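NAD nucleotidase (Haemophilus influenzae, PDB 3ZTV) degrades NAD in the periplasm to adenosine and nicotinamide riboside, acting both as a pyrophosphatase on NAD(P) and as a zinc-containing 5'-nucleotidase with greatest activity on AMP. Local coordinates at residues 365-373 against 409-417; 383-393 against 559-567. All coordinates share one frame; numbering follows the deposited sequence.

Contact 1 of 2, residues 365-373 against 409-417. With ADN (adenosine), chain D.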
loop_
_atom_site.group_PDB
_atom_site.type_symbol
_atom_site.label_atom_id
_atom_site.label_comp_id
_atom_site.label_asym_id
_atom_site.label_seq_id
_atom_site.Cartn_x
_atom_site.Cartn_y
_atom_site.Cartn_z
ATOM N N ALA A 365 -29.518 34.156 26.194
ATOM C CA ALA A 365 -29.822 32.738 26.319
ATOM C C ALA A 365 -30.080 32.124 24.948
ATOM O O ALA A 365 -30.676 32.754 24.073
ATOM C CB ALA A 365 -31.032 32.541 27.220
ATOM N N MET A 366 -29.610 30.895 24.761
ATOM C CA MET A 366 -29.900 30.134 23.550
ATOM C C MET A 366 -31.064 29.188 23.843
ATOM O O MET A 366 -30.907 28.219 24.584
ATOM C CB MET A 366 -28.655 29.368 23.096
ATOM C CG MET A 366 -27.586 30.274 22.500
ATOM S SD MET A 366 -25.998 29.462 22.205
ATOM C CE MET A 366 -25.368 29.291 23.875
ATOM N N PRO A 367 -32.253 29.489 23.294
ATOM C CA PRO A 367 -33.450 28.720 23.650
ATOM C C PRO A 367 -33.308 27.241 23.304
ATOM O O PRO A 367 -32.757 26.894 22.255
ATOM C CB PRO A 367 -34.552 29.364 22.800
ATOM C CG PRO A 367 -34.049 30.736 22.497
ATOM C CD PRO A 367 -32.558 30.610 22.389
ATOM N N GLY A 368 -33.804 26.393 24.198
ATOM C CA GLY A 368 -33.809 24.956 24.003
ATOM C C GLY A 368 -34.966 24.335 24.761
ATOM O O GLY A 368 -35.921 25.028 25.129
ATOM N N GLY A 369 -34.888 23.032 25.001
ATOM C CA GLY A 369 -35.934 22.340 25.725
ATOM C C GLY A 369 -37.190 22.168 24.898
ATOM O O GLY A 369 -37.242 22.549 23.728
ATOM N N SER A 370 -38.220 21.604 25.516
ATOM C CA SER A 370 -39.436 21.239 24.799
ATOM C C SER A 370 -40.160 22.426 24.161
ATOM O O SER A 370 -40.673 22.324 23.045
ATOM C CB SER A 370 -40.388 20.487 25.729
ATOM O OG SER A 370 -41.546 20.063 25.033
ATOM N N ALA A 371 -40.200 23.551 24.867
ATOM C CA ALA A 371 -40.946 24.711 24.394
ATOM C C ALA A 371 -40.411 25.254 23.070
ATOM O O ALA A 371 -41.161 25.818 22.270
ATOM C CB ALA A 371 -40.947 25.808 25.453
ATOM N N ASN A 372 -39.113 25.082 22.840
ATOM C CA ASN A 372 -38.462 25.702 21.687
ATOM C C ASN A 372 -38.092 24.736 20.568
ATOM O O ASN A 372 -37.330 25.093 19.673
ATOM C CB ASN A 372 -37.228 26.490 22.130
ATOM C CG ASN A 372 -37.577 27.642 23.053
ATOM O OD1 ASN A 372 -38.114 28.662 22.616
ATOM N ND2 ASN A 372 -37.263 27.491 24.337
ATOM N N ARG A 373 -38.647 23.529 20.604
ATOM C CA ARG A 373 -38.273 22.497 19.638
ATOM C C ARG A 373 -38.525 22.902 18.192
ATOM O O ARG A 373 -37.704 22.622 17.316
ATOM C CB ARG A 373 -38.984 21.180 19.942
ATOM C CG ARG A 373 -38.415 20.447 21.140
ATOM C CD ARG A 373 -39.288 19.266 21.513
ATOM N NE ARG A 373 -38.705 18.472 22.589
ATOM C CZ ARG A 373 -39.286 17.396 23.106
ATOM N NH1 ARG A 373 -40.458 16.990 22.639
ATOM N NH2 ARG A 373 -38.696 16.723 24.087
ATOM N N ALA A 409 -33.868 18.158 18.177
ATOM C CA ALA A 409 -34.189 19.121 19.235
ATOM C C ALA A 409 -34.488 18.477 20.592
ATOM O O ALA A 409 -34.269 19.089 21.633
ATOM C CB ALA A 409 -35.355 20.018 18.803
ATOM N N GLY A 410 -34.992 17.250 20.578
ATOM C CA GLY A 410 -35.303 16.548 21.810
ATOM C C GLY A 410 -34.068 16.137 22.589
ATOM O O GLY A 410 -34.165 15.694 23.736
ATOM N N GLY A 411 -32.902 16.278 21.968
ATOM C CA GLY A 411 -31.651 15.912 22.606
ATOM C C GLY A 411 -31.108 17.022 23.483
ATOM O O GLY A 411 -30.046 16.882 24.092
ATOM N N VAL A 412 -31.834 18.138 23.538
ATOM C CA VAL A 412 -31.455 19.278 24.368
ATOM C C VAL A 412 -32.639 19.663 25.266
ATOM O O VAL A 412 -33.707 20.040 24.778
ATOM C CB VAL A 412 -30.968 20.472 23.505
ATOM C CG1 VAL A 412 -30.074 19.971 22.375
ATOM C CG2 VAL A 412 -32.139 21.252 22.934
ATOM N N ARG A 413 -32.449 19.554 26.578
ATOM C CA ARG A 413 -33.565 19.589 27.524
ATOM C C ARG A 413 -33.892 20.957 28.115
ATOM O O ARG A 413 -34.891 21.102 28.819
ATOM C CB ARG A 413 -33.314 18.607 28.672
ATOM C CG ARG A 413 -33.548 17.152 28.329
ATOM C CD ARG A 413 -33.319 16.287 29.558
ATOM N NE ARG A 413 -33.987 14.994 29.461
ATOM C CZ ARG A 413 -33.827 14.008 30.338
ATOM N NH1 ARG A 413 -33.013 14.167 31.374
ATOM N NH2 ARG A 413 -34.474 12.862 30.178
ATOM N N ALA A 414 -33.059 21.954 27.846
ATOM C CA ALA A 414 -33.285 23.281 28.411
ATOM C C ALA A 414 -32.532 24.348 27.638
ATOM O O ALA A 414 -31.648 24.040 26.835
ATOM C CB ALA A 414 -32.887 23.311 29.884
ATOM N N ASP A 415 -32.886 25.608 27.882
ATOM C CA ASP A 415 -32.141 26.721 27.320
ATOM C C ASP A 415 -30.711 26.633 27.830
ATOM O O ASP A 415 -30.470 26.151 28.938
ATOM C CB ASP A 415 -32.720 28.073 27.767
ATOM C CG ASP A 415 -34.158 28.300 27.312
ATOM O OD1 ASP A 415 -34.731 27.459 26.597
ATOM O OD2 ASP A 415 -34.720 29.357 27.673
ATOM N N ILE A 416 -29.766 27.111 27.031
ATOM C CA ILE A 416 -28.399 27.265 27.493
ATOM C C ILE A 416 -28.188 28.740 27.807
ATOM O O ILE A 416 -28.227 29.584 26.911
ATOM C CB ILE A 416 -27.384 26.774 26.448
ATOM C CG1 ILE A 416 -27.603 25.285 26.172
ATOM C CG2 ILE A 416 -25.964 27.024 26.921
ATOM C CD1 ILE A 416 -26.688 24.701 25.108
ATOM N N LEU A 417 -27.981 29.041 29.086
ATOM C CA LEU A 417 -27.943 30.418 29.571
ATOM C C LEU A 417 -26.520 30.957 29.629
ATOM O O LEU A 417 -25.568 30.190 29.773
ATOM C CB LEU A 417 -28.585 30.498 30.960
ATOM C CG LEU A 417 -30.002 29.939 31.101
ATOM C CD1 LEU A 417 -30.513 30.129 32.525
ATOM C CD2 LEU A 417 -30.948 30.581 30.101
HETATM O "O5'" ADN D . -38.913 12.191 25.480
HETATM C "C5'" ADN D . -38.599 11.445 24.301
HETATM C "C4'" ADN D . -37.822 12.342 23.346
HETATM O "O4'" ADN D . -36.533 12.642 23.889
HETATM C "C3'" ADN D . -37.569 11.695 21.998
HETATM O "O3'" ADN D . -38.624 11.986 21.076
HETATM C "C2'" ADN D . -36.259 12.321 21.558
HETATM O "O2'" ADN D . -36.487 13.550 20.858
HETATM C "C1'" ADN D . -35.544 12.638 22.857
HETATM N N9 ADN D . -34.546 11.582 23.139
HETATM C C8 ADN D . -34.724 10.456 23.858
HETATM N N7 ADN D . -33.576 9.726 23.901
HETATM C C5 ADN D . -32.641 10.393 23.189
HETATM C C6 ADN D . -31.218 10.210 22.822
HETATM N N6 ADN D . -30.508 9.128 23.215
HETATM N N1 ADN D . -30.638 11.164 22.068
HETATM C C2 ADN D . -31.304 12.257 21.653
HETATM N N3 ADN D . -32.591 12.489 21.947
HETATM C C4 ADN D . -33.292 11.614 22.701
HETATM O O HOH W 1 -35.055 22.012 21.933
HETATM O O HOH W 2 -36.257 19.323 23.946
#
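Met-366 and Ile-416 form a single antiparallel bridge, a hydrogen-bonded pair: Met-366 N to Ile-416 O and Ile-416 N to Met-366 O both measure 2.9 Å. The loops so paired belong to the C-terminal 5'-nucleotidase domain, and 409-417 lends Gly-410 and Gly-411 to the adenosine pocket. The Asp-415 carboxylate takes the amide of Gly-368, N to OD1 2.8 Å and nearly straight at 175°, with the donor lying above the carboxylate plane. Asn-372 ND2 donates to the carbonyl O of the same Gly-368, in the amide plane, so side chains hold both its N and its O. Gly-369 N reaches Val-412 O in a weak bond of 3.2 Å. Two waters fill in, one bridging Gly-369 O and Ala-409 O, the other lying in the guanidinium plane between Arg-373 NE and Val-412 O.

The bridge residues also meet through their side chains: Met-366 bends at its last torsion (chi3 -73°), and its CE meets Ile-416 CG2 at 3.8 Å. Next to them Ala-365 CB presses on Leu-417 CD2 at a tight 3.5 Å. Gly-410 CA lies 3.4 Å from adenosine O2', and the extended Arg-373 chain passes Gly-410 with NH1 bonded to Thr-463. The loops follow strands 357-362 and 404-408, and Met-366 and Ile-416 both pack on Ile-361 of the former and Phe-390 of helix 386-396.

Contact 2 of 2, residues 383-393 against 559-567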
loop_
_atom_site.group_PDB
_atom_site.type_symbol
_atom_site.label_atom_id
_atom_site.label_comp_id
_atom_site.label_asym_id
_atom_site.label_seq_id
_atom_site.Cartn_x
_atom_site.Cartn_y
_atom_site.Cartn_z
ATOM N N GLU A 383 -36.574 31.582 16.122
ATOM C CA GLU A 383 -35.416 30.766 15.750
ATOM C C GLU A 383 -35.533 29.318 16.227
ATOM O O GLU A 383 -34.777 28.449 15.782
ATOM C CB GLU A 383 -34.128 31.383 16.297
ATOM C CG GLU A 383 -33.787 32.743 15.707
ATOM C CD GLU A 383 -33.213 32.654 14.308
ATOM O OE1 GLU A 383 -32.726 31.569 13.921
ATOM O OE2 GLU A 383 -33.243 33.675 13.587
ATOM N N GLY A 384 -36.472 29.054 17.125
ATOM C CA GLY A 384 -36.623 27.724 17.679
ATOM C C GLY A 384 -35.457 27.373 18.579
ATOM O O GLY A 384 -34.982 28.201 19.356
ATOM N N SER A 385 -34.970 26.143 18.445
ATOM C CA SER A 385 -33.980 25.619 19.374
ATOM C C SER A 385 -32.542 25.971 18.984
ATOM O O SER A 385 -31.813 25.139 18.434
ATOM C CB SER A 385 -34.129 24.101 19.502
ATOM O OG SER A 385 -33.406 23.632 20.625
ATOM N N ILE A 386 -32.128 27.199 19.279
ATOM C CA ILE A 386 -30.759 27.627 19.015
ATOM C C ILE A 386 -29.772 26.748 19.786
ATOM O O ILE A 386 -28.667 26.472 19.312
ATOM C CB ILE A 386 -30.541 29.120 19.372
ATOM C CG1 ILE A 386 -31.461 30.010 18.525
ATOM C CG2 ILE A 386 -29.091 29.513 19.141
ATOM C CD1 ILE A 386 -31.380 31.495 18.868
ATOM N N ALA A 387 -30.179 26.293 20.966
ATOM C CA ALA A 387 -29.342 25.394 21.755
ATOM C C ALA A 387 -29.016 24.108 20.991
ATOM O O ALA A 387 -27.916 23.576 21.120
ATOM C CB ALA A 387 -29.987 25.087 23.107
ATOM N N THR A 388 -29.957 23.626 20.182
ATOM C CA THR A 388 -29.703 22.442 19.360
ATOM C C THR A 388 -28.667 22.729 18.270
ATOM O O THR A 388 -27.795 21.896 18.000
ATOM C CB THR A 388 -30.996 21.879 18.747
ATOM O OG1 THR A 388 -31.909 21.549 19.801
ATOM C CG2 THR A 388 -30.699 20.627 17.935
ATOM N N ARG A 389 -28.751 23.904 17.645
ATOM C CA ARG A 389 -27.712 24.324 16.703
ATOM C C ARG A 389 -26.344 24.335 17.392
ATOM O O ARG A 389 -25.354 23.868 16.828
ATOM C CB ARG A 389 -28.042 25.690 16.081
ATOM C CG ARG A 389 -27.049 26.176 15.030
ATOM C CD ARG A 389 -26.018 27.115 15.625
ATOM N NE ARG A 389 -24.983 27.507 14.666
ATOM C CZ ARG A 389 -24.924 28.685 14.050
ATOM N NH1 ARG A 389 -25.850 29.609 14.268
ATOM N NH2 ARG A 389 -23.932 28.936 13.208
ATOM N N PHE A 390 -26.292 24.853 18.614
ATOM C CA PHE A 390 -25.066 24.834 19.401
ATOM C C PHE A 390 -24.517 23.407 19.554
ATOM O O PHE A 390 -23.333 23.152 19.318
ATOM C CB PHE A 390 -25.341 25.444 20.775
ATOM C CG PHE A 390 -24.110 25.706 21.588
ATOM C CD1 PHE A 390 -22.857 25.684 21.006
ATOM C CD2 PHE A 390 -24.211 25.996 22.939
ATOM C CE1 PHE A 390 -21.731 25.927 21.755
ATOM C CE2 PHE A 390 -23.085 26.241 23.696
ATOM C CZ PHE A 390 -21.840 26.208 23.101
ATOM N N ILE A 391 -25.376 22.480 19.964
ATOM C CA ILE A 391 -24.938 21.101 20.127
ATOM C C ILE A 391 -24.436 20.538 18.795
ATOM O O ILE A 391 -23.411 19.854 18.747
ATOM C CB ILE A 391 -26.038 20.208 20.742
ATOM C CG1 ILE A 391 -26.398 20.709 22.146
ATOM C CG2 ILE A 391 -25.571 18.759 20.792
ATOM C CD1 ILE A 391 -25.216 20.851 23.050
ATOM N N ALA A 392 -25.142 20.837 17.707
ATOM C CA ALA A 392 -24.679 20.408 16.387
ATOM C C ALA A 392 -23.288 20.965 16.074
ATOM O O ALA A 392 -22.453 20.266 15.497
ATOM C CB ALA A 392 -25.681 20.789 15.299
ATOM N N GLU A 393 -23.034 22.206 16.470
ATOM C CA GLU A 393 -21.705 22.801 16.276
ATOM C C GLU A 393 -20.612 22.073 17.073
ATOM O O GLU A 393 -19.484 21.942 16.600
ATOM C CB GLU A 393 -21.700 24.301 16.606
ATOM C CG GLU A 393 -22.630 25.152 15.740
ATOM C CD GLU A 393 -22.071 25.467 14.357
ATOM O OE1 GLU A 393 -20.907 25.116 14.060
ATOM O OE2 GLU A 393 -22.819 26.074 13.559
ATOM N N PHE A 559 -17.054 32.432 24.658
ATOM C CA PHE A 559 -17.974 32.239 23.547
ATOM C C PHE A 559 -19.167 33.187 23.600
ATOM O O PHE A 559 -19.869 33.266 24.608
ATOM C CB PHE A 559 -18.459 30.787 23.550
ATOM C CG PHE A 559 -19.454 30.468 22.473
ATOM C CD1 PHE A 559 -19.057 30.374 21.147
ATOM C CD2 PHE A 559 -20.783 30.234 22.786
ATOM C CE1 PHE A 559 -19.971 30.074 20.156
ATOM C CE2 PHE A 559 -21.702 29.930 21.799
ATOM C CZ PHE A 559 -21.295 29.849 20.483
ATOM N N GLU A 560 -19.388 33.901 22.502
ATOM C CA GLU A 560 -20.563 34.749 22.352
ATOM C C GLU A 560 -21.697 33.898 21.787
ATOM O O GLU A 560 -21.541 33.256 20.750
ATOM C CB GLU A 560 -20.256 35.911 21.406
ATOM C CG GLU A 560 -21.430 36.842 21.164
ATOM C CD GLU A 560 -21.737 37.710 22.365
ATOM O OE1 GLU A 560 -20.805 38.008 23.142
ATOM O OE2 GLU A 560 -22.914 38.088 22.541
ATOM N N ALA A 561 -22.831 33.889 22.477
ATOM C CA ALA A 561 -23.945 33.013 22.121
ATOM C C ALA A 561 -24.435 33.207 20.688
ATOM O O ALA A 561 -24.499 34.332 20.192
ATOM C CB ALA A 561 -25.095 33.202 23.096
ATOM N N TYR A 562 -24.784 32.101 20.031
ATOM C CA TYR A 562 -25.441 32.151 18.729
ATOM C C TYR A 562 -26.790 32.840 18.872
ATOM O O TYR A 562 -27.439 32.732 19.909
ATOM C CB TYR A 562 -25.671 30.739 18.180
ATOM C CG TYR A 562 -24.414 29.983 17.815
ATOM C CD1 TYR A 562 -23.546 30.466 16.847
ATOM C CD2 TYR A 562 -24.109 28.771 18.420
ATOM C CE1 TYR A 562 -22.398 29.770 16.504
ATOM C CE2 TYR A 562 -22.967 28.066 18.080
ATOM C CZ TYR A 562 -22.115 28.571 17.124
ATOM O OH TYR A 562 -20.971 27.883 16.777
ATOM N N THR A 563 -27.211 33.538 17.820
ATOM C CA THR A 563 -28.520 34.177 17.808
ATOM C C THR A 563 -29.416 33.597 16.716
ATOM O O THR A 563 -30.539 34.062 16.509
ATOM C CB THR A 563 -28.406 35.695 17.610
ATOM O OG1 THR A 563 -27.677 35.960 16.404
ATOM C CG2 THR A 563 -27.686 36.331 18.792
ATOM N N SER A 564 -28.916 32.584 16.016
ATOM C CA SER A 564 -29.709 31.917 14.992
ATOM C C SER A 564 -29.479 30.407 15.020
ATOM O O SER A 564 -28.445 29.935 15.498
ATOM C CB SER A 564 -29.398 32.487 13.611
ATOM O OG SER A 564 -28.038 32.292 13.285
ATOM N N SER A 565 -30.445 29.660 14.501
ATOM C CA SER A 565 -30.443 28.209 14.633
ATOM C C SER A 565 -30.141 27.457 13.337
ATOM O O SER A 565 -30.257 26.232 13.302
ATOM C CB SER A 565 -31.805 27.754 15.138
ATOM O OG SER A 565 -32.790 28.022 14.151
ATOM N N ASN A 566 -29.773 28.175 12.275
ATOM C CA ASN A 566 -29.557 27.563 10.954
ATOM C C ASN A 566 -30.836 26.968 10.351
ATOM O O ASN A 566 -30.782 26.138 9.438
ATOM C CB ASN A 566 -28.446 26.496 10.984
ATOM C CG ASN A 566 -27.044 27.090 10.933
ATOM O OD1 ASN A 566 -26.055 26.409 11.242
ATOM N ND2 ASN A 566 -26.944 28.357 10.538
ATOM N N VAL A 567 -31.986 27.386 10.869
ATOM C CA VAL A 567 -33.272 26.930 10.354
ATOM C C VAL A 567 -34.252 28.092 10.204
ATOM O O VAL A 567 -34.458 28.867 11.145
ATOM C CB VAL A 567 -33.918 25.865 11.270
ATOM C CG1 VAL A 567 -35.291 25.491 10.743
ATOM C CG2 VAL A 567 -33.025 24.636 11.368
HETATM O O HOH W 3 -32.442 30.846 11.237
#
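The first turn of helix 386-396 runs up against the loop after strand 558-560, the backbones coming nearest at Ile-386 and Ser-565, with CA atoms 4.4 Å apart. Just ahead of the helix, Glu-383 binds Ser-565 twice: Ser-565 OG donates to Glu-383 O at 2.6 Å, in the carbonyl plane on a lone pair, and Ser-565 N donates to Glu-383 OE1 at 3.0 Å, on the anti side of the carboxylate but tilted well out of its plane. A water links that OE1 to Val-567 O. Ser-385 is the N-cap residue. Ile-386 sets CG2 against Tyr-562 CB and CD1 against the Thr-563 carbonyl. The helix start thus packs on the link between strands 558-560 and 567-570, near the chain's C-terminus.

One turn on, Arg-389 makes a cation-pi stack: its guanidinium lies flat on Tyr-562, planes 8° apart and CZ 3.8 Å from the ring centroid. A bend at chi2 (-96°) turns the chain across the ring face, where CD adds a CH-pi contact. In the guanidinium plane, NH1 donates to Ser-564 O at 2.9 Å while NE and NH2 grip Glu-393 OE2, NE at 2.8 Å in a salt bridge. The Asn-566 side chain lies toward the rim of the opposite guanidinium face. Phe-559 CZ touches the other face of Tyr-562, Phe-390 CD1 its edge; Phe-390 and Phe-559 have nearly parallel planes that hardly overlap. Phe-549 and Phe-552 of helix 545-555 extend this aromatic cluster.

How the contacts relate
The centres of contacts 1 and 2 lie 10 Å apart, and their segments alternate along the chain. They meet along the start of helix 386-396: Ala-387 N lies 2.9 Å from Pro-367 O, a probable hydrogen bond, and Thr-388 OG1 packs 3.2 Å from Val-412 CG2. Contact 1 is the one that reaches the nucleoside, through Gly-410 and Gly-411; the adenosine is also hydrogen-bonded to Asn-408, Asn-434, Ser-462 and Asp-522. Arg-373 and Arg-413 of contact 1 probably bind substrate. Contact 2 lies farther from the nucleoside, the Ser-385 side chain being about 11 Å from adenosine and about 6 Å from the side chain of Arg-373.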